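Local structure of glycoside hydrolase family 16 protein (Bacteroides ovatus, 7KR6) at residues Ile36-Asp41 and Glu47-Lys52; Ala114-Pro119 and Asp146-Gly151; Trp130-Asn135 and Pro140-Ile145; Asn189-Gly194 and Ile210-Val215. The protein probably acts as a retaining endo-glucanase of glycoside hydrolase family 16, hydrolysing beta-glucosidic bonds in mixed-linkage beta-glucans. The protein carries 1 engineered substitution. One frame throughout, in Å; residues are numbered along the deposited sequence.

In the fold
All four contacts belong to the beta jelly roll of family 16. Contact 1 comes first along the chain, near the N-terminus. Contact 2 follows, with contact 3 nested inside the loop it closes; contact 4 comes last. Contacts 2 and 3 share strand 144-150. Their centres are about 18 Å apart, and both touch the bound fluoro sugar. Contacts 2 and 4 have centres about 9 Å apart and touch through Q192 and I210. Contacts 3 and 4 lie on opposite sides of the chain's centre, their centres about 24 Å apart. Contact 1 touches none of the others. Strand 144-150 thus has the sugar on one face and reaches the buried core through the other.

Contact 1: residues Ile36-Asp41 and Glu47-Lys52; sequences ILFKDD and EKVWTK
The backbones of D40 and V49 run well apart, and their CA atoms, the nearest pair, are 8.9 Å from each other. No main-chain bond joins residues 36-41 to residues 47-52; side chains span the gap. Both segments belong to the margin of the family 16 beta jelly roll. Strand 38-40 pairs with strand 261-271, where L37 and F38 sit opposite I271 in a classic beta bulge. Strand 51-52 pairs with strand 93-107. F38 and V49 meet head-on. The far end of the ring does the touching: F38 CZ lies 3.7 Å from V49 CG1, and F38 CE1 lies 4.1 Å from V49 CG2. V49 CG1 also rests over the rim of one face of the W50 indole, so it serves both aromatic side chains. D40 and W50 pass alongside, running opposite ways. The D40 carboxylate stands anti to its own main-chain nitrogen (chi1 -160°), which carries it out to the indole. OD1 accepts a hydrogen bond from F42 N, so each carboxylate oxygen has its own donor. W50 NE1 donates to D40 OD2 at 2.8 Å, on the anti side of that oxygen but 30° out of the carboxylate plane, while OD2 lies in the indole plane.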
loop_
_atom_site.group_PDB
_atom_site.type_symbol
_atom_site.label_atom_id
_atom_site.label_comp_id
_atom_site.label_asym_id
_atom_site.label_seq_id
_atom_site.Cartn_x
_atom_site.Cartn_y
_atom_site.Cartn_z
ATOM N N ILE A 36 9.118 -24.864 -23.139
ATOM C CA ILE A 36 9.429 -24.451 -21.746
ATOM C C ILE A 36 10.941 -24.229 -21.638
ATOM O O ILE A 36 11.673 -25.151 -21.975
ATOM C CB ILE A 36 8.913 -25.503 -20.740
ATOM N N LEU A 37 11.385 -23.046 -21.189
ATOM C CA LEU A 37 12.785 -22.749 -20.778
ATOM C C LEU A 37 13.168 -23.569 -19.542
ATOM O O LEU A 37 14.353 -23.919 -19.355
ATOM C CB LEU A 37 12.949 -21.258 -20.450
ATOM C CG LEU A 37 14.310 -20.844 -19.871
ATOM C CD1 LEU A 37 15.441 -21.088 -20.874
ATOM C CD2 LEU A 37 14.314 -19.385 -19.408
ATOM N N PHE A 38 12.260 -23.711 -18.600
ATOM C CA PHE A 38 12.673 -24.281 -17.307
ATOM C C PHE A 38 11.441 -24.777 -16.582
ATOM O O PHE A 38 10.394 -24.132 -16.696
ATOM C CB PHE A 38 13.463 -23.258 -16.509
ATOM C CG PHE A 38 13.703 -23.716 -15.099
ATOM C CD1 PHE A 38 14.744 -24.586 -14.827
ATOM C CD2 PHE A 38 12.859 -23.323 -14.075
ATOM C CE1 PHE A 38 14.951 -25.050 -13.539
ATOM C CE2 PHE A 38 13.090 -23.761 -12.784
ATOM C CZ PHE A 38 14.138 -24.617 -12.526
ATOM N N LYS A 39 11.550 -25.949 -15.961
ATOM C CA LYS A 39 10.466 -26.469 -15.099
ATOM C C LYS A 39 11.111 -27.177 -13.939
ATOM O O LYS A 39 12.124 -27.872 -14.148
ATOM C CB LYS A 39 9.511 -27.381 -15.865
ATOM C CG LYS A 39 8.331 -27.896 -15.056
ATOM C CD LYS A 39 7.244 -28.520 -15.902
ATOM C CE LYS A 39 7.635 -29.881 -16.434
ATOM N NZ LYS A 39 6.581 -30.453 -17.311
ATOM N N ASP A 40 10.581 -26.954 -12.747
ATOM C CA ASP A 40 10.869 -27.771 -11.557
ATOM C C ASP A 40 9.546 -28.371 -11.107
ATOM O O ASP A 40 8.684 -27.644 -10.672
ATOM C CB ASP A 40 11.567 -26.995 -10.460
ATOM C CG ASP A 40 12.288 -27.874 -9.462
ATOM O OD1 ASP A 40 11.887 -29.082 -9.298
ATOM O OD2 ASP A 40 13.242 -27.373 -8.846
ATOM N N ASP A 41 9.426 -29.685 -11.216
ATOM C CA ASP A 41 8.237 -30.450 -10.754
ATOM C C ASP A 41 8.392 -30.796 -9.271
ATOM O O ASP A 41 7.489 -31.422 -8.751
ATOM C CB ASP A 41 8.033 -31.743 -11.546
ATOM C CG ASP A 41 7.342 -31.524 -12.876
ATOM O OD1 ASP A 41 6.349 -30.833 -12.900
ATOM O OD2 ASP A 41 7.862 -32.008 -13.900
ATOM N N GLU A 47 19.549 -28.568 -5.434
ATOM C CA GLU A 47 20.530 -27.588 -4.930
ATOM C C GLU A 47 21.256 -26.890 -6.086
ATOM O O GLU A 47 21.857 -25.877 -5.803
ATOM C CB GLU A 47 21.466 -28.269 -3.937
ATOM C CG GLU A 47 20.704 -28.795 -2.739
ATOM C CD GLU A 47 21.534 -29.458 -1.662
ATOM O OE1 GLU A 47 22.643 -29.892 -1.980
ATOM O OE2 GLU A 47 21.047 -29.537 -0.521
ATOM N N LYS A 48 21.121 -27.327 -7.333
ATOM C CA LYS A 48 21.714 -26.598 -8.489
ATOM C C LYS A 48 20.783 -25.457 -8.914
ATOM O O LYS A 48 21.182 -24.631 -9.707
ATOM C CB LYS A 48 21.955 -27.523 -9.674
ATOM C CG LYS A 48 22.916 -28.677 -9.380
ATOM C CD LYS A 48 23.348 -29.398 -10.637
ATOM C CE LYS A 48 24.516 -30.339 -10.405
ATOM N NZ LYS A 48 24.087 -31.574 -9.699
ATOM N N VAL A 49 19.590 -25.397 -8.336
ATOM C CA VAL A 49 18.579 -24.363 -8.671
ATOM C C VAL A 49 18.225 -23.528 -7.445
ATOM O O VAL A 49 18.031 -22.323 -7.626
ATOM C CB VAL A 49 17.324 -25.012 -9.262
ATOM C CG1 VAL A 49 16.222 -23.972 -9.508
ATOM C CG2 VAL A 49 17.686 -25.747 -10.542
ATOM N N TRP A 50 18.075 -24.158 -6.277
ATOM C CA TRP A 50 17.517 -23.481 -5.072
ATOM C C TRP A 50 18.523 -23.456 -3.931
ATOM O O TRP A 50 19.354 -24.395 -3.832
ATOM C CB TRP A 50 16.216 -24.178 -4.646
ATOM C CG TRP A 50 15.176 -24.274 -5.711
ATOM C CD1 TRP A 50 14.835 -25.365 -6.442
ATOM C CD2 TRP A 50 14.387 -23.185 -6.237
ATOM N NE1 TRP A 50 13.861 -25.061 -7.351
ATOM C CE2 TRP A 50 13.539 -23.733 -7.227
ATOM C CE3 TRP A 50 14.251 -21.822 -5.896
ATOM C CZ2 TRP A 50 12.633 -22.974 -7.972
ATOM C CZ3 TRP A 50 13.310 -21.092 -6.596
ATOM C CH2 TRP A 50 12.521 -21.638 -7.616
ATOM N N THR A 51 18.401 -22.465 -3.052
ATOM C CA THR A 51 19.094 -22.340 -1.777
ATOM C C THR A 51 18.035 -22.142 -0.695
ATOM O O THR A 51 17.221 -21.215 -0.848
ATOM C CB THR A 51 20.080 -21.181 -1.804
ATOM O OG1 THR A 51 20.826 -21.368 -3.001
ATOM C CG2 THR A 51 20.956 -21.076 -0.580
ATOM N N LYS A 52 18.073 -22.962 0.342
ATOM C CA LYS A 52 17.329 -22.724 1.597
ATOM C C LYS A 52 17.981 -21.605 2.394
ATOM O O LYS A 52 19.200 -21.567 2.529
ATOM C CB LYS A 52 17.249 -24.004 2.443
ATOM C CG LYS A 52 16.703 -25.206 1.709
ATOM C CD LYS A 52 16.633 -26.415 2.590
ATOM C CE LYS A 52 16.133 -27.658 1.907
ATOM N NZ LYS A 52 15.885 -28.730 2.916
#

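Contact 2: residues Ala114-Pro119 and Asp146-Gly151; sequences ASIKLP and DIMAMG. Engineered in segment 146-151: A149 (natural residue Glu). With G2F (2-deoxy-2-fluoro-alpha-D-glucopyranose), chain C.
L118 and I116 face M148 and M150 across the core of the jelly roll. Strand 112-117 pairs with strands 197-203 and 261-271, and strand 144-150 with strands 125-133 and 164-171. The backbones stay far apart: the CA atoms of I116 and M148 are 10.5 Å from each other. Side-chain ends fill the space between. The M148 methyl sets into the notch between I116 CD1 and L118 CD1. M148 CE lies 4.0 Å from I116 CD1 and 4.1 Å from L118 CD1, tip to tip in each case. The M148 chain starts extended from the main-chain nitrogen and then bends at both chi2 (-78°) and chi3 (-71°), which brings the methyl to this meeting point. Y199 covers the same patch, touching I116, L118 and M148. L118 CD1 touches both methionines, meeting M150 SD at 3.5 Å, where the side chains cross obliquely. I147 and M148 form a classic beta bulge facing F129. On the other face of the strand, D146 OD2 comes within 3.5 Å of O5 of the fluoro sugar, and the engineered A149 points away from residues 114-119. No hydrogen bond crosses this contact. Methyls and one sulfur carry it, so close fit and burial hold the two segments together rather than directed bonds.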
loop_
_atom_site.group_PDB
_atom_site.type_symbol
_atom_site.label_atom_id
_atom_site.label_comp_id
_atom_site.label_asym_id
_atom_site.label_seq_id
_atom_site.Cartn_x
_atom_site.Cartn_y
_atom_site.Cartn_z
ATOM N N ALA A 114 3.564 -20.721 -11.319
ATOM C CA ALA A 114 3.707 -21.717 -10.253
ATOM C C ALA A 114 2.322 -22.140 -9.788
ATOM O O ALA A 114 1.417 -21.296 -9.766
ATOM C CB ALA A 114 4.528 -21.204 -9.121
ATOM N N SER A 115 2.221 -23.397 -9.393
ATOM C CA SER A 115 0.996 -24.015 -8.835
ATOM C C SER A 115 1.195 -24.166 -7.326
ATOM O O SER A 115 2.151 -24.866 -6.876
ATOM C CB SER A 115 0.688 -25.334 -9.511
ATOM O OG SER A 115 -0.450 -25.960 -8.940
ATOM N N ILE A 116 0.351 -23.471 -6.563
ATOM C CA ILE A 116 0.547 -23.286 -5.109
ATOM C C ILE A 116 -0.764 -23.571 -4.387
ATOM O O ILE A 116 -1.804 -23.010 -4.774
ATOM C CB ILE A 116 1.045 -21.862 -4.795
ATOM C CG1 ILE A 116 2.295 -21.507 -5.605
ATOM C CG2 ILE A 116 1.310 -21.695 -3.319
ATOM C CD1 ILE A 116 2.757 -20.071 -5.425
ATOM N N LYS A 117 -0.624 -24.301 -3.296
ATOM C CA LYS A 117 -1.687 -24.546 -2.303
ATOM C C LYS A 117 -1.287 -23.794 -1.043
ATOM O O LYS A 117 -0.205 -24.020 -0.514
ATOM C CB LYS A 117 -1.853 -26.042 -2.035
ATOM C CG LYS A 117 -3.005 -26.308 -1.067
ATOM C CD LYS A 117 -3.456 -27.744 -1.147
ATOM C CE LYS A 117 -3.030 -28.541 0.045
ATOM N NZ LYS A 117 -3.244 -29.989 -0.200
ATOM N N LEU A 118 -2.195 -22.953 -0.563
ATOM C CA LEU A 118 -1.920 -22.003 0.535
ATOM C C LEU A 118 -2.705 -22.459 1.758
ATOM O O LEU A 118 -3.851 -22.891 1.645
ATOM C CB LEU A 118 -2.341 -20.594 0.111
ATOM C CG LEU A 118 -1.471 -19.953 -0.952
ATOM C CD1 LEU A 118 -2.040 -18.614 -1.396
ATOM C CD2 LEU A 118 -0.030 -19.840 -0.461
ATOM N N PRO A 119 -2.118 -22.272 2.951
ATOM C CA PRO A 119 -2.827 -22.437 4.217
ATOM C C PRO A 119 -3.818 -21.270 4.362
ATOM O O PRO A 119 -3.692 -20.210 3.733
ATOM C CB PRO A 119 -1.729 -22.293 5.272
ATOM C CG PRO A 119 -0.777 -21.339 4.620
ATOM C CD PRO A 119 -0.795 -21.679 3.144
ATOM N N ASP A 146 6.637 -8.662 -6.429
ATOM C CA ASP A 146 5.809 -9.500 -5.549
ATOM C C ASP A 146 4.654 -9.978 -6.411
ATOM O O ASP A 146 3.700 -9.242 -6.582
ATOM C CB ASP A 146 5.465 -8.762 -4.279
ATOM C CG ASP A 146 4.819 -9.604 -3.231
ATOM O OD1 ASP A 146 4.894 -10.863 -3.345
ATOM O OD2 ASP A 146 4.351 -8.923 -2.237
ATOM N N ILE A 147 4.758 -11.203 -6.936
ATOM C CA ILE A 147 3.751 -11.714 -7.893
ATOM C C ILE A 147 2.443 -11.924 -7.112
ATOM O O ILE A 147 1.377 -11.460 -7.541
ATOM C CB ILE A 147 4.202 -13.004 -8.592
ATOM C CG1 ILE A 147 5.451 -12.782 -9.444
ATOM C CG2 ILE A 147 3.069 -13.574 -9.422
ATOM C CD1 ILE A 147 6.087 -14.046 -9.915
ATOM N N MET A 148 2.568 -12.592 -5.988
ATOM C CA MET A 148 1.399 -12.841 -5.117
ATOM C C MET A 148 1.889 -12.838 -3.681
ATOM O O MET A 148 2.911 -13.426 -3.373
ATOM C CB MET A 148 0.776 -14.194 -5.480
ATOM C CG MET A 148 -0.328 -14.735 -4.539
ATOM S SD MET A 148 0.246 -15.470 -2.995
ATOM C CE MET A 148 0.991 -17.000 -3.565
ATOM N N ALA A 149 1.107 -12.203 -2.820
ATOM C CA ALA A 149 1.186 -12.356 -1.371
ATOM C C ALA A 149 -0.238 -12.386 -0.846
ATOM O O ALA A 149 -1.103 -11.713 -1.412
ATOM C CB ALA A 149 1.951 -11.243 -0.753
ATOM N N MET A 150 -0.457 -13.176 0.187
ATOM C CA MET A 150 -1.740 -13.096 0.949
ATOM C C MET A 150 -1.395 -12.857 2.406
ATOM O O MET A 150 -0.233 -13.003 2.829
ATOM C CB MET A 150 -2.563 -14.369 0.777
ATOM C CG MET A 150 -2.936 -14.596 -0.656
ATOM S SD MET A 150 -4.181 -15.850 -0.948
ATOM C CE MET A 150 -5.656 -14.896 -0.575
ATOM N N GLY A 151 -2.395 -12.455 3.185
ATOM C CA GLY A 151 -2.172 -12.262 4.631
ATOM C C GLY A 151 -2.238 -10.802 5.047
ATOM O O GLY A 151 -1.957 -10.511 6.225
HETATM C C1 G2F C . 8.430 -7.638 -1.369
HETATM C C2 G2F C . 8.978 -6.959 -0.162
HETATM C C3 G2F C . 9.796 -7.906 0.690
HETATM C C4 G2F C . 8.903 -9.051 1.097
HETATM C C5 G2F C . 8.435 -9.742 -0.223
HETATM C C6 G2F C . 7.593 -10.988 -0.080
HETATM O O3 G2F C . 10.334 -7.217 1.814
HETATM O O4 G2F C . 9.679 -9.941 1.973
HETATM O O5 G2F C . 7.701 -8.840 -1.075
HETATM O O6 G2F C . 6.470 -10.730 0.843
HETATM F F2 G2F C . 9.680 -5.787 -0.578
#

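Contact 3: residues Trp130-Asn135 and Pro140-Ile145; sequences WMMGDN and PACGEI. With G2F (2-deoxy-2-fluoro-alpha-D-glucopyranose), chain C.
W130 to G133 and C142 to I145 form an antiparallel beta hairpin in the jelly roll, with the sugar-binding cleft along one face. M131 and I145 are a hydrogen-bonded pair. M131 N donates to I145 O at 2.8 Å, and I145 N donates back to M131 O at 2.9 Å. M132 and E144 follow as a non-hydrogen-bonded pair. Further on, G133 N reaches G143 O at 3.2 Å, coming from above the carbonyl plane. A type I turn from P140 to G143 leads into the second strand. M131 and I145 lie side by side on the core face, CE to CD1 4.0 Å. M132, E144 and W130 serve the cleft. M132 CG packs on E144 CG at 3.7 Å, and M132 SD meets C142 SG at 4.0 Å. CG of W130 sits between its own main-chain nitrogen and carbonyl carbon (chi1 55°), and NE1 is hydrogen-bonded to N237 OD1. This sets the ring beside E144, with ring and carboxylate planes 62° apart. W130 CE3 lies 3.4 Å from E144 OE1. One face of the indole backs the sugar, with C6 over its centre. The sugar is consistent with a trapped glycosyl-enzyme and with E144 as the nucleophile, as in family 16: E144 OE1 is covalently bonded to C1 of the fluoro sugar at 1.4 Å.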
loop_
_atom_site.group_PDB
_atom_site.type_symbol
_atom_site.label_atom_id
_atom_site.label_comp_id
_atom_site.label_asym_id
_atom_site.label_seq_id
_atom_site.Cartn_x
_atom_site.Cartn_y
_atom_site.Cartn_z
ATOM N N TRP A 130 7.627 -14.528 -5.389
ATOM C CA TRP A 130 8.203 -13.229 -5.774
ATOM C C TRP A 130 9.575 -13.392 -6.427
ATOM O O TRP A 130 10.031 -14.505 -6.597
ATOM C CB TRP A 130 8.214 -12.340 -4.537
ATOM C CG TRP A 130 8.895 -12.851 -3.308
ATOM C CD1 TRP A 130 8.527 -13.895 -2.509
ATOM C CD2 TRP A 130 9.945 -12.179 -2.605
ATOM N NE1 TRP A 130 9.318 -13.944 -1.400
ATOM C CE2 TRP A 130 10.194 -12.909 -1.436
ATOM C CE3 TRP A 130 10.705 -11.030 -2.856
ATOM C CZ2 TRP A 130 11.123 -12.488 -0.493
ATOM C CZ3 TRP A 130 11.629 -10.639 -1.928
ATOM C CH2 TRP A 130 11.840 -11.355 -0.771
ATOM N N MET A 131 10.135 -12.270 -6.860
ATOM C CA MET A 131 11.375 -12.263 -7.659
ATOM C C MET A 131 12.202 -11.061 -7.241
ATOM O O MET A 131 11.611 -10.011 -6.882
ATOM C CB MET A 131 11.046 -12.194 -9.153
ATOM C CG MET A 131 10.316 -13.386 -9.677
ATOM S SD MET A 131 9.595 -13.092 -11.300
ATOM C CE MET A 131 10.882 -12.307 -12.284
ATOM N N MET A 132 13.529 -11.187 -7.290
ATOM C CA MET A 132 14.409 -9.996 -7.157
ATOM C C MET A 132 15.477 -10.041 -8.233
ATOM O O MET A 132 15.754 -11.113 -8.766
ATOM C CB MET A 132 15.093 -9.884 -5.797
ATOM C CG MET A 132 14.148 -9.472 -4.655
ATOM S SD MET A 132 14.925 -9.115 -3.075
ATOM C CE MET A 132 15.177 -10.744 -2.408
ATOM N N GLY A 133 16.054 -8.888 -8.510
ATOM C CA GLY A 133 17.127 -8.800 -9.510
ATOM C C GLY A 133 18.333 -9.635 -9.129
ATOM O O GLY A 133 18.793 -9.600 -8.004
ATOM N N ASP A 134 18.826 -10.405 -10.093
ATOM C CA ASP A 134 19.968 -11.358 -9.929
ATOM C C ASP A 134 21.274 -10.570 -10.095
ATOM O O ASP A 134 21.950 -10.759 -11.127
ATOM C CB ASP A 134 19.781 -12.507 -10.908
ATOM C CG ASP A 134 20.750 -13.664 -10.709
ATOM O OD1 ASP A 134 21.097 -13.928 -9.553
ATOM O OD2 ASP A 134 21.179 -14.251 -11.745
ATOM N N ASN A 135 21.557 -9.676 -9.168
ATOM C CA ASN A 135 22.747 -8.793 -9.180
ATOM C C ASN A 135 23.148 -8.637 -7.724
ATOM O O ASN A 135 22.433 -9.165 -6.845
ATOM C CB ASN A 135 22.423 -7.491 -9.920
ATOM C CG ASN A 135 21.257 -6.764 -9.288
ATOM O OD1 ASN A 135 21.320 -6.425 -8.126
ATOM N ND2 ASN A 135 20.204 -6.515 -10.054
ATOM N N PRO A 140 16.283 -1.857 -2.117
ATOM C CA PRO A 140 15.429 -2.190 -3.249
ATOM C C PRO A 140 16.071 -1.961 -4.612
ATOM O O PRO A 140 15.408 -2.096 -5.615
ATOM C CB PRO A 140 14.275 -1.188 -3.074
ATOM C CG PRO A 140 14.941 0.046 -2.529
ATOM C CD PRO A 140 16.069 -0.485 -1.669
ATOM N N ALA A 141 17.358 -1.618 -4.651
ATOM C CA ALA A 141 18.000 -1.306 -5.946
ATOM C C ALA A 141 18.140 -2.548 -6.832
ATOM O O ALA A 141 18.383 -2.399 -8.041
ATOM C CB ALA A 141 19.341 -0.668 -5.666
ATOM N N CYS A 142 18.040 -3.773 -6.285
ATOM C CA CYS A 142 18.012 -4.991 -7.125
ATOM C C CYS A 142 16.657 -5.116 -7.831
ATOM O O CYS A 142 16.597 -5.813 -8.818
ATOM C CB CYS A 142 18.274 -6.227 -6.299
ATOM S SG CYS A 142 17.166 -6.383 -4.873
ATOM N N GLY A 143 15.628 -4.405 -7.344
ATOM C CA GLY A 143 14.261 -4.551 -7.864
ATOM C C GLY A 143 13.581 -5.745 -7.222
ATOM O O GLY A 143 14.233 -6.752 -6.894
ATOM N N GLU A 144 12.277 -5.632 -6.992
ATOM C CA GLU A 144 11.486 -6.723 -6.424
ATOM C C GLU A 144 10.125 -6.739 -7.133
ATOM O O GLU A 144 9.488 -5.640 -7.298
ATOM C CB GLU A 144 11.284 -6.543 -4.927
ATOM C CG GLU A 144 10.854 -7.784 -4.194
ATOM C CD GLU A 144 9.549 -7.655 -3.438
ATOM O OE1 GLU A 144 9.557 -7.884 -2.207
ATOM O OE2 GLU A 144 8.538 -7.242 -4.068
ATOM N N ILE A 145 9.710 -7.923 -7.549
ATOM C CA ILE A 145 8.337 -8.177 -8.068
ATOM C C ILE A 145 7.679 -9.136 -7.098
ATOM O O ILE A 145 8.156 -10.255 -6.951
ATOM C CB ILE A 145 8.317 -8.741 -9.491
ATOM C CG1 ILE A 145 9.154 -7.905 -10.455
ATOM C CG2 ILE A 145 6.881 -8.855 -9.930
ATOM C CD1 ILE A 145 9.380 -8.603 -11.759
HETATM C C1 G2F C . 8.430 -7.638 -1.369
HETATM C C2 G2F C . 8.978 -6.959 -0.162
HETATM C C3 G2F C . 9.796 -7.906 0.690
HETATM C C4 G2F C . 8.903 -9.051 1.097
HETATM C C5 G2F C . 8.435 -9.742 -0.223
HETATM C C6 G2F C . 7.593 -10.988 -0.080
HETATM O O3 G2F C . 10.334 -7.217 1.814
HETATM O O4 G2F C . 9.679 -9.941 1.973
HETATM O O5 G2F C . 7.701 -8.840 -1.075
HETATM O O6 G2F C . 6.470 -10.730 0.843
HETATM F F2 G2F C . 9.680 -5.787 -0.578
#

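Contact 4: residues Asn189-Gly194 and Ile210-Val215; sequences NSLQDG and ISIDNV
S190 OG is gripped twice, next to L191, the residue that packs on I212. It accepts a hydrogen bond from Q192 N at 2.9 Å, closing an ST turn, and it is also hydrogen-bonded to E162 OE1. The turn brackets L191. Residues 189-194 belong to a jelly-roll loop between strands 179-186 and 197-203. The partner segment ends strand 207-212 and turns back into strand 215-221. That tight hairpin is a type I' turn from I212 to V215, with D213 and N214 both at positive phi. I212 N donates to V215 O at 3.0 Å, and V215 N donates to I212 O at 3.1 Å. D213 sits at the edge of the contact. Its carboxylate is occupied by strand 197-203: OD2 is hydrogen-bonded to H197 ND1 and OD1 to T198 N. The H197 ring is also hydrogen-bonded to D193 OD1 through NE2, so one histidine ties the loop to the hairpin. V165 and Y199 touch both L191 and I212. L191 has its CG anti to the carbonyl carbon (chi1 -64°), which directs the branch toward the hairpin. L191 and I212 cross at about a right angle, with L191 CD2 3.9 Å from I212 CG2.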
loop_
_atom_site.group_PDB
_atom_site.type_symbol
_atom_site.label_atom_id
_atom_site.label_comp_id
_atom_site.label_asym_id
_atom_site.label_seq_id
_atom_site.Cartn_x
_atom_site.Cartn_y
_atom_site.Cartn_z
ATOM N N ASN A 189 -13.047 -16.528 -5.804
ATOM C CA ASN A 189 -13.222 -17.669 -4.886
ATOM C C ASN A 189 -12.043 -17.764 -3.933
ATOM O O ASN A 189 -10.971 -17.213 -4.260
ATOM C CB ASN A 189 -13.322 -18.974 -5.685
ATOM C CG ASN A 189 -14.404 -18.913 -6.735
ATOM O OD1 ASN A 189 -14.130 -18.985 -7.946
ATOM N ND2 ASN A 189 -15.618 -18.759 -6.266
ATOM N N SER A 190 -12.196 -18.515 -2.842
ATOM C CA SER A 190 -11.095 -18.756 -1.877
ATOM C C SER A 190 -9.881 -19.373 -2.591
ATOM O O SER A 190 -10.060 -20.293 -3.444
ATOM C CB SER A 190 -11.533 -19.645 -0.748
ATOM O OG SER A 190 -10.427 -20.038 0.029
ATOM N N LEU A 191 -8.686 -18.841 -2.311
ATOM C CA LEU A 191 -7.385 -19.405 -2.740
ATOM C C LEU A 191 -6.815 -20.268 -1.634
ATOM O O LEU A 191 -5.727 -20.820 -1.827
ATOM C CB LEU A 191 -6.430 -18.277 -3.112
ATOM C CG LEU A 191 -6.900 -17.472 -4.302
ATOM C CD1 LEU A 191 -5.999 -16.244 -4.438
ATOM C CD2 LEU A 191 -6.874 -18.315 -5.594
ATOM N N GLN A 192 -7.586 -20.474 -0.546
ATOM C CA GLN A 192 -7.086 -21.116 0.678
ATOM C C GLN A 192 -8.077 -22.244 1.001
ATOM O O GLN A 192 -8.555 -22.308 2.132
ATOM C CB GLN A 192 -6.896 -20.126 1.816
ATOM C CG GLN A 192 -5.893 -19.027 1.493
ATOM C CD GLN A 192 -5.834 -17.936 2.541
ATOM O OE1 GLN A 192 -6.469 -18.031 3.594
ATOM N NE2 GLN A 192 -5.151 -16.844 2.229
ATOM N N ASP A 193 -8.353 -23.047 -0.018
ATOM C CA ASP A 193 -9.558 -23.915 -0.121
ATOM C C ASP A 193 -9.089 -25.375 -0.206
ATOM O O ASP A 193 -9.888 -26.197 -0.635
ATOM C CB ASP A 193 -10.368 -23.580 -1.372
ATOM C CG ASP A 193 -9.642 -23.732 -2.713
ATOM O OD1 ASP A 193 -8.398 -23.665 -2.712
ATOM O OD2 ASP A 193 -10.350 -23.856 -3.768
ATOM N N GLY A 194 -7.825 -25.663 0.092
ATOM C CA GLY A 194 -7.285 -27.036 -0.000
ATOM C C GLY A 194 -6.986 -27.477 -1.428
ATOM O O GLY A 194 -6.720 -28.679 -1.603
ATOM N N ILE A 210 0.063 -9.829 -13.764
ATOM C CA ILE A 210 -0.218 -10.945 -12.857
ATOM C C ILE A 210 -1.574 -11.570 -13.197
ATOM O O ILE A 210 -2.548 -10.805 -13.351
ATOM C CB ILE A 210 -0.134 -10.470 -11.383
ATOM C CG1 ILE A 210 1.278 -10.011 -10.974
ATOM C CG2 ILE A 210 -0.571 -11.595 -10.501
ATOM C CD1 ILE A 210 1.629 -8.609 -11.366
ATOM N N SER A 211 -1.595 -12.897 -13.314
ATOM C CA SER A 211 -2.832 -13.697 -13.453
ATOM C C SER A 211 -2.954 -14.716 -12.328
ATOM O O SER A 211 -1.929 -15.231 -11.827
ATOM C CB SER A 211 -2.933 -14.364 -14.836
ATOM O OG SER A 211 -2.832 -13.423 -15.898
ATOM N N ILE A 212 -4.200 -15.080 -11.999
ATOM C CA ILE A 212 -4.510 -16.087 -10.977
ATOM C C ILE A 212 -5.556 -17.000 -11.615
ATOM O O ILE A 212 -6.617 -16.496 -12.016
ATOM C CB ILE A 212 -4.961 -15.449 -9.640
ATOM C CG1 ILE A 212 -3.885 -14.500 -9.102
ATOM C CG2 ILE A 212 -5.307 -16.506 -8.623
ATOM C CD1 ILE A 212 -4.369 -13.584 -8.006
ATOM N N ASP A 213 -5.184 -18.257 -11.744
ATOM C CA ASP A 213 -5.975 -19.268 -12.470
ATOM C C ASP A 213 -6.389 -18.727 -13.833
ATOM O O ASP A 213 -7.579 -18.854 -14.207
ATOM C CB ASP A 213 -7.165 -19.680 -11.617
ATOM C CG ASP A 213 -6.818 -20.518 -10.402
ATOM O OD1 ASP A 213 -5.812 -21.206 -10.448
ATOM O OD2 ASP A 213 -7.615 -20.508 -9.441
ATOM N N ASN A 214 -5.442 -18.077 -14.520
ATOM C CA ASN A 214 -5.549 -17.618 -15.925
ATOM C C ASN A 214 -6.533 -16.459 -16.068
ATOM O O ASN A 214 -6.817 -16.043 -17.201
ATOM C CB ASN A 214 -5.897 -18.770 -16.857
ATOM C CG ASN A 214 -4.830 -19.833 -16.854
ATOM O OD1 ASN A 214 -3.644 -19.524 -16.879
ATOM N ND2 ASN A 214 -5.256 -21.074 -16.737
ATOM N N VAL A 215 -6.911 -15.816 -14.976
ATOM C CA VAL A 215 -7.704 -14.573 -15.039
ATOM C C VAL A 215 -6.754 -13.413 -14.706
ATOM O O VAL A 215 -6.183 -13.412 -13.584
ATOM C CB VAL A 215 -8.923 -14.634 -14.100
ATOM C CG1 VAL A 215 -9.725 -13.356 -14.141
ATOM C CG2 VAL A 215 -9.811 -15.827 -14.444
#